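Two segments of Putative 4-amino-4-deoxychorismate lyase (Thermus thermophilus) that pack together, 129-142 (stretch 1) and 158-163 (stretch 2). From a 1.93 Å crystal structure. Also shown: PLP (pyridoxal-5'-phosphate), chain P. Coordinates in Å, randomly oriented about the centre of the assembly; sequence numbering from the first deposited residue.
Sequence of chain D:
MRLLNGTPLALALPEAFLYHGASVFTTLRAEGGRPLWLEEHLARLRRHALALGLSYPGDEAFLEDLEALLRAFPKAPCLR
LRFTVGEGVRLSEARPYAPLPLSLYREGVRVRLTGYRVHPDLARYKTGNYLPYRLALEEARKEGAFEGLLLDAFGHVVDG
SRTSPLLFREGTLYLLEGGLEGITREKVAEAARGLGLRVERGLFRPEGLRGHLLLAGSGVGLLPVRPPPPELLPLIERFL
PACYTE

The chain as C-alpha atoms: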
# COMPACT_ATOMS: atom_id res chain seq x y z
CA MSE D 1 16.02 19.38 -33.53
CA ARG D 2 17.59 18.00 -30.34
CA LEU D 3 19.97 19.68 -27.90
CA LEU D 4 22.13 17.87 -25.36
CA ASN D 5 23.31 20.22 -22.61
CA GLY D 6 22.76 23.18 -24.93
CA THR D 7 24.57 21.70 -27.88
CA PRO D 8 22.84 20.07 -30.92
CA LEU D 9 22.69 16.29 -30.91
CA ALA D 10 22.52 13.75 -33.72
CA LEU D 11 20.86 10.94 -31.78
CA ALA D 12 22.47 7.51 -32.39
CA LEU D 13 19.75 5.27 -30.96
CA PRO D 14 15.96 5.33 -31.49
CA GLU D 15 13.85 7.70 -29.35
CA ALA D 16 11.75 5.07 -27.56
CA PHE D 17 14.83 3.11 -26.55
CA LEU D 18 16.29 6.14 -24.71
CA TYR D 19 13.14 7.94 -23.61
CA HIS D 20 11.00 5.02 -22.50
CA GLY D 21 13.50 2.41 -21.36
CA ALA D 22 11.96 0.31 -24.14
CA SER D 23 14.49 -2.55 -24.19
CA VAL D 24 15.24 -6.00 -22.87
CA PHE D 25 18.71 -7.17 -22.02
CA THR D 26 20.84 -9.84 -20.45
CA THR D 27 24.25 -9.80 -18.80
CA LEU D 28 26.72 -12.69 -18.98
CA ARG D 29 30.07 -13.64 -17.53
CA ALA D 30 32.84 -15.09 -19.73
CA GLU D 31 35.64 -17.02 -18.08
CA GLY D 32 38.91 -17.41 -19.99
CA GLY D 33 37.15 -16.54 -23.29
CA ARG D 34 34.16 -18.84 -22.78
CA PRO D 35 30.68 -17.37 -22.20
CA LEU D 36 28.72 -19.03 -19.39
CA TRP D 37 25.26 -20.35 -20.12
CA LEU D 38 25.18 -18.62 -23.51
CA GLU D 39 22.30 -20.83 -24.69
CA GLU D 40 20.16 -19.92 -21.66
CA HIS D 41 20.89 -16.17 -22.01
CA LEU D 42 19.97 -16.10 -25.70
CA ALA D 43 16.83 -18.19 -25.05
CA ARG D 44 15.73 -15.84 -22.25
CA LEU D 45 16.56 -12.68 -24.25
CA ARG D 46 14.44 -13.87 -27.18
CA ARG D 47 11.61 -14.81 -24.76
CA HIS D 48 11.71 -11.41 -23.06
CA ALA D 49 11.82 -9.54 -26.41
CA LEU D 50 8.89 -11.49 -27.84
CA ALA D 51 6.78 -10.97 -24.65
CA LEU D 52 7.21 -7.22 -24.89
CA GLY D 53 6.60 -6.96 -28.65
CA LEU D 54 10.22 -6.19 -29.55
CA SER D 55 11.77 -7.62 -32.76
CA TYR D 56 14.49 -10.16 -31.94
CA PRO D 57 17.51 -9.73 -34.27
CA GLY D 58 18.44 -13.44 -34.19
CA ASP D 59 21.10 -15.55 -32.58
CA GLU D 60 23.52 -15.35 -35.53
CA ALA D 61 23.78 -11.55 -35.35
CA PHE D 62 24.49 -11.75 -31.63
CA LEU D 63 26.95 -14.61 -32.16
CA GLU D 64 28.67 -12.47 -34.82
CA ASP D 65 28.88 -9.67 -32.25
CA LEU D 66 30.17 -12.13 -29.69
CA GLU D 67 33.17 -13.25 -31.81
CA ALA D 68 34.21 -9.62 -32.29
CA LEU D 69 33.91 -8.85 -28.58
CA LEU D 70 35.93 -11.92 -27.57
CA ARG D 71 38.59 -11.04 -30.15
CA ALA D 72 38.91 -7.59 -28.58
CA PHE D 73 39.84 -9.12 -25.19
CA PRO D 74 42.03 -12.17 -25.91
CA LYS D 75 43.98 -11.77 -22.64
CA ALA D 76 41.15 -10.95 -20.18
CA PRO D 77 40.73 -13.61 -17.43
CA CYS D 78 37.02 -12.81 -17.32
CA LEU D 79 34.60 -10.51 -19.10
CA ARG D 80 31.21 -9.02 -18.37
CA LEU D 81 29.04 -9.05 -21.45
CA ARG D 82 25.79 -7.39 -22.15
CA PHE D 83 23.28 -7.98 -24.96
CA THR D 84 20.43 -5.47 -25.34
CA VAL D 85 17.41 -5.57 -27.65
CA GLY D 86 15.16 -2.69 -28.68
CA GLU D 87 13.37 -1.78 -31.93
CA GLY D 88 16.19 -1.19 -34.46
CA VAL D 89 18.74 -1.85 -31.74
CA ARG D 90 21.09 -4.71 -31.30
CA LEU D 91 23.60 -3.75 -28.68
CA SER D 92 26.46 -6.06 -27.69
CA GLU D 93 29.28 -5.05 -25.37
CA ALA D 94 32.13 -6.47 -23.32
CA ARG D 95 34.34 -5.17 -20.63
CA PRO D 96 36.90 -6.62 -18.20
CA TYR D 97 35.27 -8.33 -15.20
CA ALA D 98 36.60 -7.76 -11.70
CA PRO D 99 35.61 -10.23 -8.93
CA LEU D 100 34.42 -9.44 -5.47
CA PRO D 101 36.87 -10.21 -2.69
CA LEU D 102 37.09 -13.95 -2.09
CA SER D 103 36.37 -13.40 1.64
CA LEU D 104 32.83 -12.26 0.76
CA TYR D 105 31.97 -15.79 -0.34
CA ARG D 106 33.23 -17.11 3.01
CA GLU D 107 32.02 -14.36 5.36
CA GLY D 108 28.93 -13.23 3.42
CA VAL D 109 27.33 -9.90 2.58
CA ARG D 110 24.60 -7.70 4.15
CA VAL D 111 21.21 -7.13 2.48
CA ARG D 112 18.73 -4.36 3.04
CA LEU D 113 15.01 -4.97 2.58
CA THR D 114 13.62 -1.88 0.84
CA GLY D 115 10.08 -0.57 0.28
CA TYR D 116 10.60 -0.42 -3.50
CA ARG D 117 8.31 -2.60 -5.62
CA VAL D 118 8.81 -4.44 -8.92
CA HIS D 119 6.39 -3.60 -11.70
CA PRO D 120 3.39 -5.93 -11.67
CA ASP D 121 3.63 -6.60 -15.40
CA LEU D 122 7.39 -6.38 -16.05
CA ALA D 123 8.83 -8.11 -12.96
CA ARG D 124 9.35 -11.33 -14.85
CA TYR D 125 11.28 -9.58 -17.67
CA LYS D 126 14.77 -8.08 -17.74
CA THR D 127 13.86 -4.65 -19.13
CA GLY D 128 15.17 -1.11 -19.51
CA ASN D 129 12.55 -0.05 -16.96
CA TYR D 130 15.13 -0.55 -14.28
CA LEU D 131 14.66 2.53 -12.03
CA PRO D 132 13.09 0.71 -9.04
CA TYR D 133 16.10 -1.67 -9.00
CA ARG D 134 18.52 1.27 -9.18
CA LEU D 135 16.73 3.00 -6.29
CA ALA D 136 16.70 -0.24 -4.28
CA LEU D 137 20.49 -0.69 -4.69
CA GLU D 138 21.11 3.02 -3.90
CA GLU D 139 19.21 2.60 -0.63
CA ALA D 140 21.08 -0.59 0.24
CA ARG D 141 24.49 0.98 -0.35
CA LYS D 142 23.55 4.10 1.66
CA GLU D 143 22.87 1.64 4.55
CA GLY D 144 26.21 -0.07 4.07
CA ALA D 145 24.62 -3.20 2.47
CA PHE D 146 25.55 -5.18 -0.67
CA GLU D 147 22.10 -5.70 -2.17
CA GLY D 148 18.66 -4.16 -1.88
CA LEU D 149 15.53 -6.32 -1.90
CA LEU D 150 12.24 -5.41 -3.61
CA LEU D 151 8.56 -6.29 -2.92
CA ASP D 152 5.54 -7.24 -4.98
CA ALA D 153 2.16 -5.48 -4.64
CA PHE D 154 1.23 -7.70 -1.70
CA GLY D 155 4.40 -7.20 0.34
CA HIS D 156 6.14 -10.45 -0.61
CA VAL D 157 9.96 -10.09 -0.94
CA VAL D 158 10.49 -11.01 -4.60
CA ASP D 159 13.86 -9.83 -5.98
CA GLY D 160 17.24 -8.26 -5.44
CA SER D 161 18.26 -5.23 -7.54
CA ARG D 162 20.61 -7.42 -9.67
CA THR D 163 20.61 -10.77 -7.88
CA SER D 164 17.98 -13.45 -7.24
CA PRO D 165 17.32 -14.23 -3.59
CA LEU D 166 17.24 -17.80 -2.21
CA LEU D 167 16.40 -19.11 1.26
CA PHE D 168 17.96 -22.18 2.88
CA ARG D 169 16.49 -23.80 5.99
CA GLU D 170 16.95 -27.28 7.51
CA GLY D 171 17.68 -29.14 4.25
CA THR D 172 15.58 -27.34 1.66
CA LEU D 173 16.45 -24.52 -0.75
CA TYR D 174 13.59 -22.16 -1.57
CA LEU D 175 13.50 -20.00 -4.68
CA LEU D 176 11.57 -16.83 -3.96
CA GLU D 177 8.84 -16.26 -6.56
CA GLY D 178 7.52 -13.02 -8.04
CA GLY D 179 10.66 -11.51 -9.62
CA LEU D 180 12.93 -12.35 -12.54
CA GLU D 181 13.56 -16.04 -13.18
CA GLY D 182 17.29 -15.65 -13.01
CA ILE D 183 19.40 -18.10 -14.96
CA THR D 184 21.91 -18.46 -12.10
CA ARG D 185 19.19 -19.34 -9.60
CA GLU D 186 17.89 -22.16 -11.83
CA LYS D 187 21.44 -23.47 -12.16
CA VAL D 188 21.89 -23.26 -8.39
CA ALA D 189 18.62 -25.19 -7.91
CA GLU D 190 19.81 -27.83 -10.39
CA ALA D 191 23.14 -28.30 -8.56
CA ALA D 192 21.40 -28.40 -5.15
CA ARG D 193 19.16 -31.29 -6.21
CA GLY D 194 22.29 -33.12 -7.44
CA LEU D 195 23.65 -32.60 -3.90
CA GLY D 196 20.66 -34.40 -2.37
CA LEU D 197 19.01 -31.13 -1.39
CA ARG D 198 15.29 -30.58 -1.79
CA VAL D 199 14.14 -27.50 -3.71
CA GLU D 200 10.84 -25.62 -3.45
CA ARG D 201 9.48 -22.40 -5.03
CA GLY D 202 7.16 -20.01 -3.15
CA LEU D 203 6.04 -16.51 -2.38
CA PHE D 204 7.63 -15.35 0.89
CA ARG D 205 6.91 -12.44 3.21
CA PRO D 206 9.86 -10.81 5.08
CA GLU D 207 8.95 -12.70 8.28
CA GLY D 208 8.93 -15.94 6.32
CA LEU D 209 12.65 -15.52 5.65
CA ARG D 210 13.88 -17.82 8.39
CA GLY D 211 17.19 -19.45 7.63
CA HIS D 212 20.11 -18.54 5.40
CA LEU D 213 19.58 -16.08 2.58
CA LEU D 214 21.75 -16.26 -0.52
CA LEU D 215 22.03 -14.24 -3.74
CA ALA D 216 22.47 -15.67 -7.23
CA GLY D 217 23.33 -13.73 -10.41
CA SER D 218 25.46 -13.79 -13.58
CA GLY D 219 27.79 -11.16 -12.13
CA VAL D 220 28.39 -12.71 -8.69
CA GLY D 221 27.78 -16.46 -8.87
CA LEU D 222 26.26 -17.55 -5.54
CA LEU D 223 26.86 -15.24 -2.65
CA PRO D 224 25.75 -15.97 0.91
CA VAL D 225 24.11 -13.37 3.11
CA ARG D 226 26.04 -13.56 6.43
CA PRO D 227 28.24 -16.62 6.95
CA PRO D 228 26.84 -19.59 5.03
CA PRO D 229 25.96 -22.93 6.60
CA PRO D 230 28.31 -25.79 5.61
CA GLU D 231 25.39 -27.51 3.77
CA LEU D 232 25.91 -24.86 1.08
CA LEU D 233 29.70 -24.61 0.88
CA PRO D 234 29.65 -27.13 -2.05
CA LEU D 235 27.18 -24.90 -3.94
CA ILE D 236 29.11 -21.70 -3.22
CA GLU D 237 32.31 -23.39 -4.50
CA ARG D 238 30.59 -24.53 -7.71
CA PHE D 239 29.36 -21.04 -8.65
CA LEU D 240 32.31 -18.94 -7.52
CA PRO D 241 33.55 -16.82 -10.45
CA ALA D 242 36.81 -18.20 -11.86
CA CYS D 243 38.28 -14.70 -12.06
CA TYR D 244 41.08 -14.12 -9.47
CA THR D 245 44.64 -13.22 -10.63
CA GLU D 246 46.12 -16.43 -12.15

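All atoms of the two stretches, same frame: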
# COMPACT_ATOMS: atom_id res chain seq x y z
N ASN D 129 13.27 -0.78 -18.01
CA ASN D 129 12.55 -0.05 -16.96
C ASN D 129 13.11 -0.47 -15.62
O ASN D 129 12.52 -1.30 -14.89
CB ASN D 129 11.05 -0.29 -17.09
CG ASN D 129 10.43 0.59 -18.14
OD1 ASN D 129 11.05 0.91 -19.18
ND2 ASN D 129 9.23 1.00 -17.90
N TYR D 130 14.29 0.04 -15.32
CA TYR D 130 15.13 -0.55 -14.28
C TYR D 130 15.28 0.42 -13.08
O TYR D 130 16.05 0.17 -12.18
CB TYR D 130 16.50 -0.89 -14.90
CG TYR D 130 17.41 -1.72 -14.05
CD1 TYR D 130 17.14 -3.06 -13.82
CD2 TYR D 130 18.55 -1.15 -13.48
CE1 TYR D 130 17.98 -3.84 -13.03
CE2 TYR D 130 19.40 -1.92 -12.68
CZ TYR D 130 19.11 -3.26 -12.46
OH TYR D 130 19.94 -4.00 -11.65
N LEU D 131 14.56 1.51 -13.11
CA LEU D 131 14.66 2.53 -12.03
C LEU D 131 14.39 2.02 -10.60
O LEU D 131 15.17 2.31 -9.68
CB LEU D 131 13.79 3.73 -12.39
CG LEU D 131 14.09 5.08 -11.75
CD1 LEU D 131 15.57 5.39 -11.76
CD2 LEU D 131 13.24 6.16 -12.42
N PRO D 132 13.31 1.24 -10.40
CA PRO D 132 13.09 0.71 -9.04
C PRO D 132 14.29 -0.09 -8.50
O PRO D 132 14.62 0.03 -7.32
CB PRO D 132 11.87 -0.21 -9.21
CG PRO D 132 11.12 0.39 -10.42
CD PRO D 132 12.24 0.84 -11.33
N TYR D 133 14.93 -0.88 -9.36
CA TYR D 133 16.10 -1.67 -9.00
C TYR D 133 17.27 -0.74 -8.70
O TYR D 133 17.99 -0.93 -7.73
CB TYR D 133 16.46 -2.67 -10.11
CG TYR D 133 15.27 -3.53 -10.47
CD1 TYR D 133 14.96 -4.69 -9.74
CD2 TYR D 133 14.44 -3.18 -11.52
CE1 TYR D 133 13.82 -5.47 -10.07
CE2 TYR D 133 13.32 -3.92 -11.84
CZ TYR D 133 13.03 -5.07 -11.14
OH TYR D 133 11.92 -5.79 -11.51
N ARG D 134 17.45 0.29 -9.51
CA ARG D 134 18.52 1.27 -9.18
C ARG D 134 18.30 1.87 -7.80
O ARG D 134 19.21 1.87 -6.96
CB ARG D 134 18.57 2.39 -10.22
CG ARG D 134 18.94 1.94 -11.65
CD ARG D 134 19.06 3.15 -12.57
NE ARG D 134 20.03 4.12 -12.07
CZ ARG D 134 21.34 4.09 -12.29
NH1 ARG D 134 21.90 3.14 -13.04
NH2 ARG D 134 22.11 5.04 -11.77
N LEU D 135 17.08 2.36 -7.56
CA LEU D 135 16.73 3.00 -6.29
C LEU D 135 16.88 2.05 -5.09
O LEU D 135 17.35 2.46 -4.00
CB LEU D 135 15.32 3.60 -6.36
CG LEU D 135 15.16 4.73 -7.36
CD1 LEU D 135 13.68 4.98 -7.65
CD2 LEU D 135 15.93 6.06 -6.95
N ALA D 136 16.51 0.77 -5.29
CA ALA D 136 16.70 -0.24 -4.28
C ALA D 136 18.19 -0.46 -3.94
O ALA D 136 18.56 -0.56 -2.74
CB ALA D 136 16.01 -1.57 -4.68
N LEU D 137 19.06 -0.51 -4.96
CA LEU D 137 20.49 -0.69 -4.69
C LEU D 137 21.08 0.58 -4.04
O LEU D 137 21.91 0.48 -3.14
CB LEU D 137 21.26 -1.03 -5.98
CG LEU D 137 22.79 -1.18 -5.84
CD1 LEU D 137 23.18 -2.33 -4.89
CD2 LEU D 137 23.46 -1.37 -7.21
N GLU D 138 20.64 1.75 -4.50
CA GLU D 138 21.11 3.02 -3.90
C GLU D 138 20.79 3.09 -2.40
O GLU D 138 21.66 3.42 -1.59
CB GLU D 138 20.60 4.25 -4.65
CG GLU D 138 21.30 4.47 -6.01
CD GLU D 138 20.56 5.43 -6.98
OE1 GLU D 138 19.65 6.18 -6.53
OE2 GLU D 138 20.92 5.44 -8.18
N GLU D 139 19.57 2.72 -2.03
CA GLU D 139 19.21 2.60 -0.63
C GLU D 139 20.07 1.60 0.15
O GLU D 139 20.57 1.91 1.25
CB GLU D 139 17.71 2.31 -0.47
CG GLU D 139 17.25 2.39 1.01
CD GLU D 139 15.83 1.92 1.20
OE1 GLU D 139 14.96 2.41 0.46
OE2 GLU D 139 15.58 1.06 2.09
N ALA D 140 20.28 0.41 -0.42
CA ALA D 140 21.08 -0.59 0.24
C ALA D 140 22.50 -0.09 0.55
O ALA D 140 23.03 -0.25 1.67
CB ALA D 140 21.13 -1.88 -0.59
N ARG D 141 23.12 0.51 -0.47
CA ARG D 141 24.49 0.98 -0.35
C ARG D 141 24.59 2.15 0.64
O ARG D 141 25.53 2.21 1.42
CB ARG D 141 25.05 1.36 -1.74
CG ARG D 141 25.38 0.13 -2.58
CD ARG D 141 26.15 0.50 -3.85
NE ARG D 141 26.49 -0.69 -4.63
CZ ARG D 141 27.11 -0.66 -5.81
NH1 ARG D 141 27.44 0.52 -6.35
NH2 ARG D 141 27.38 -1.79 -6.46
N LYS D 142 23.62 3.06 0.62
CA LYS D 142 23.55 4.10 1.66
C LYS D 142 23.61 3.49 3.07
O LYS D 142 24.31 4.02 3.95
CB LYS D 142 22.31 4.97 1.50
CG LYS D 142 22.32 6.20 2.41
CD LYS D 142 21.17 7.14 2.08
CE LYS D 142 21.12 8.31 3.06
NZ LYS D 142 20.19 9.39 2.57
N VAL D 158 10.40 -10.26 -3.32
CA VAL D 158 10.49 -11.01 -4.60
C VAL D 158 11.76 -10.87 -5.48
O VAL D 158 11.87 -11.56 -6.51
CB VAL D 158 9.24 -10.74 -5.48
CG1 VAL D 158 7.95 -11.10 -4.72
CG2 VAL D 158 9.21 -9.29 -5.95
N ASP D 159 12.67 -9.97 -5.14
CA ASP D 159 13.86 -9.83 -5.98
C ASP D 159 14.92 -9.04 -5.25
O ASP D 159 14.64 -8.34 -4.23
CB ASP D 159 13.50 -9.17 -7.34
CG ASP D 159 14.14 -9.88 -8.55
OD1 ASP D 159 15.23 -10.47 -8.41
OD2 ASP D 159 13.54 -9.83 -9.67
N GLY D 160 16.15 -9.19 -5.74
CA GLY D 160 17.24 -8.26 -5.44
C GLY D 160 17.35 -7.28 -6.59
O GLY D 160 16.76 -7.50 -7.64
N SER D 161 18.10 -6.19 -6.42
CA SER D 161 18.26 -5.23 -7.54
C SER D 161 18.97 -5.84 -8.78
O SER D 161 18.63 -5.50 -9.92
CB SER D 161 19.00 -3.96 -7.07
OG SER D 161 20.41 -4.19 -7.09
N ARG D 162 19.93 -6.74 -8.56
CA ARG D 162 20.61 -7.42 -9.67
C ARG D 162 20.95 -8.87 -9.37
O ARG D 162 21.67 -9.52 -10.14
CB ARG D 162 21.84 -6.65 -10.14
CG ARG D 162 22.60 -5.94 -9.05
CD ARG D 162 23.54 -6.88 -8.28
NE ARG D 162 24.75 -6.16 -7.85
CZ ARG D 162 24.96 -5.65 -6.63
NH1 ARG D 162 24.04 -5.77 -5.66
NH2 ARG D 162 26.09 -5.00 -6.39
N THR D 163 20.43 -9.38 -8.25
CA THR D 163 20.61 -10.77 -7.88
C THR D 163 19.26 -11.38 -7.50
O THR D 163 18.31 -10.66 -7.21
CB THR D 163 21.62 -10.96 -6.72
OG1 THR D 163 21.15 -10.23 -5.57
CG2 THR D 163 23.05 -10.49 -7.13
N1 PLP P . 17.29 -9.85 -10.39
C2 PLP P . 17.22 -8.82 -11.26
C2A PLP P . 16.26 -7.69 -10.98
C3 PLP P . 18.03 -8.80 -12.40
O3 PLP P . 17.92 -7.74 -13.25
C4 PLP P . 18.90 -9.88 -12.63
C4A PLP P . 19.78 -9.97 -13.85
C5 PLP P . 18.93 -10.94 -11.73
C6 PLP P . 18.10 -10.88 -10.61
C5A PLP P . 19.86 -12.12 -11.89
O4P PLP P . 19.61 -12.94 -13.03
P PLP P . 20.70 -13.90 -13.69
O1P PLP P . 21.05 -14.96 -12.67
O2P PLP P . 21.93 -13.10 -14.04
O3P PLP P . 19.92 -14.36 -14.88
O HOH W 1 20.99 -2.74 -9.59
O HOH W 2 11.72 -8.30 -10.90
O HOH W 3 26.55 -3.29 -3.88

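A helix (131-142, with Tyr130 at its N-cap) packs against the end of a strand (158-160) and the turn that follows it, burying 340 Å² in all. The backbones come nearest where Tyr133 CA lies 4.4 Å from Ser161 CA. The helix is held by its own i to i+4 hydrogen bonds, starting with Arg134 N to Tyr130 O (3.0 Å). No backbone-to-backbone hydrogen bond joins the two stretches; side chains of one meet side chains and carbonyls of the other.

Val158 stays out of reach of the helix. Asp159 points toward it, but its carboxylate is only in loose contact with the Tyr133 ring (OD2 to CE1, 4.4 Å); the closer link is water 2, 2.6 Å from Tyr133 OH and donating to Asp159 OD2 at 2.7 Å. The other carboxylate oxygen, Asp159 OD1, lies 2.9 Å from the pyridine nitrogen N1 of PLP and also accepts a weak hydrogen bond from Gly160 N (3.1 Å).

Gly160 presents its carbonyl to the edge of the Tyr133 ring, with O 3.9 Å from CD1. A CB here would point away from the helix and fall 2.6 Å from Thr163 O, the atom that accepts a weak hydrogen bond from Gly160 N (3.0 Å), so the tight turn has no room for one.

Ser161 is the centre of the contact, with 97 Å² covered by the helix. Its CB sits 3.3 Å from Tyr133 O, and its OG reaches 3.5 Å from Leu137 CB, one helical turn on. Tyr130 OH approaches Ser161 O at 2.6 Å; the hydrogen bond is weak, and its proton has another acceptor within reach. Water 1 also joins these two residues, lying 2.6 Å from Tyr130 OH and donating to Ser161 OG at 2.9 Å. The methyl C2A of PLP touches both sides of the junction, 3.4 Å from Tyr133 CE1 and 3.4 Å from Ser161 O.

Arg162 starts sideways, but its end comes nearer the helix. Its CB contacts Tyr130 OH (3.6 Å), while NH1 lies 3.6 Å from Leu137 CD1, a van der Waals contact with a methyl; NH1 finds its hydrogen bond elsewhere in the structure. Arg162 NH2 lies 3.5 Å from Arg141 NH2: two donors of like charge that cannot bond to each other. Water 3 bridges the pair instead, accepting from Arg141 NE (2.7 Å) and Arg162 NH2 (3.1 Å). Thr163 leaves the helix behind, its C atom 3.4 Å from PLP C6.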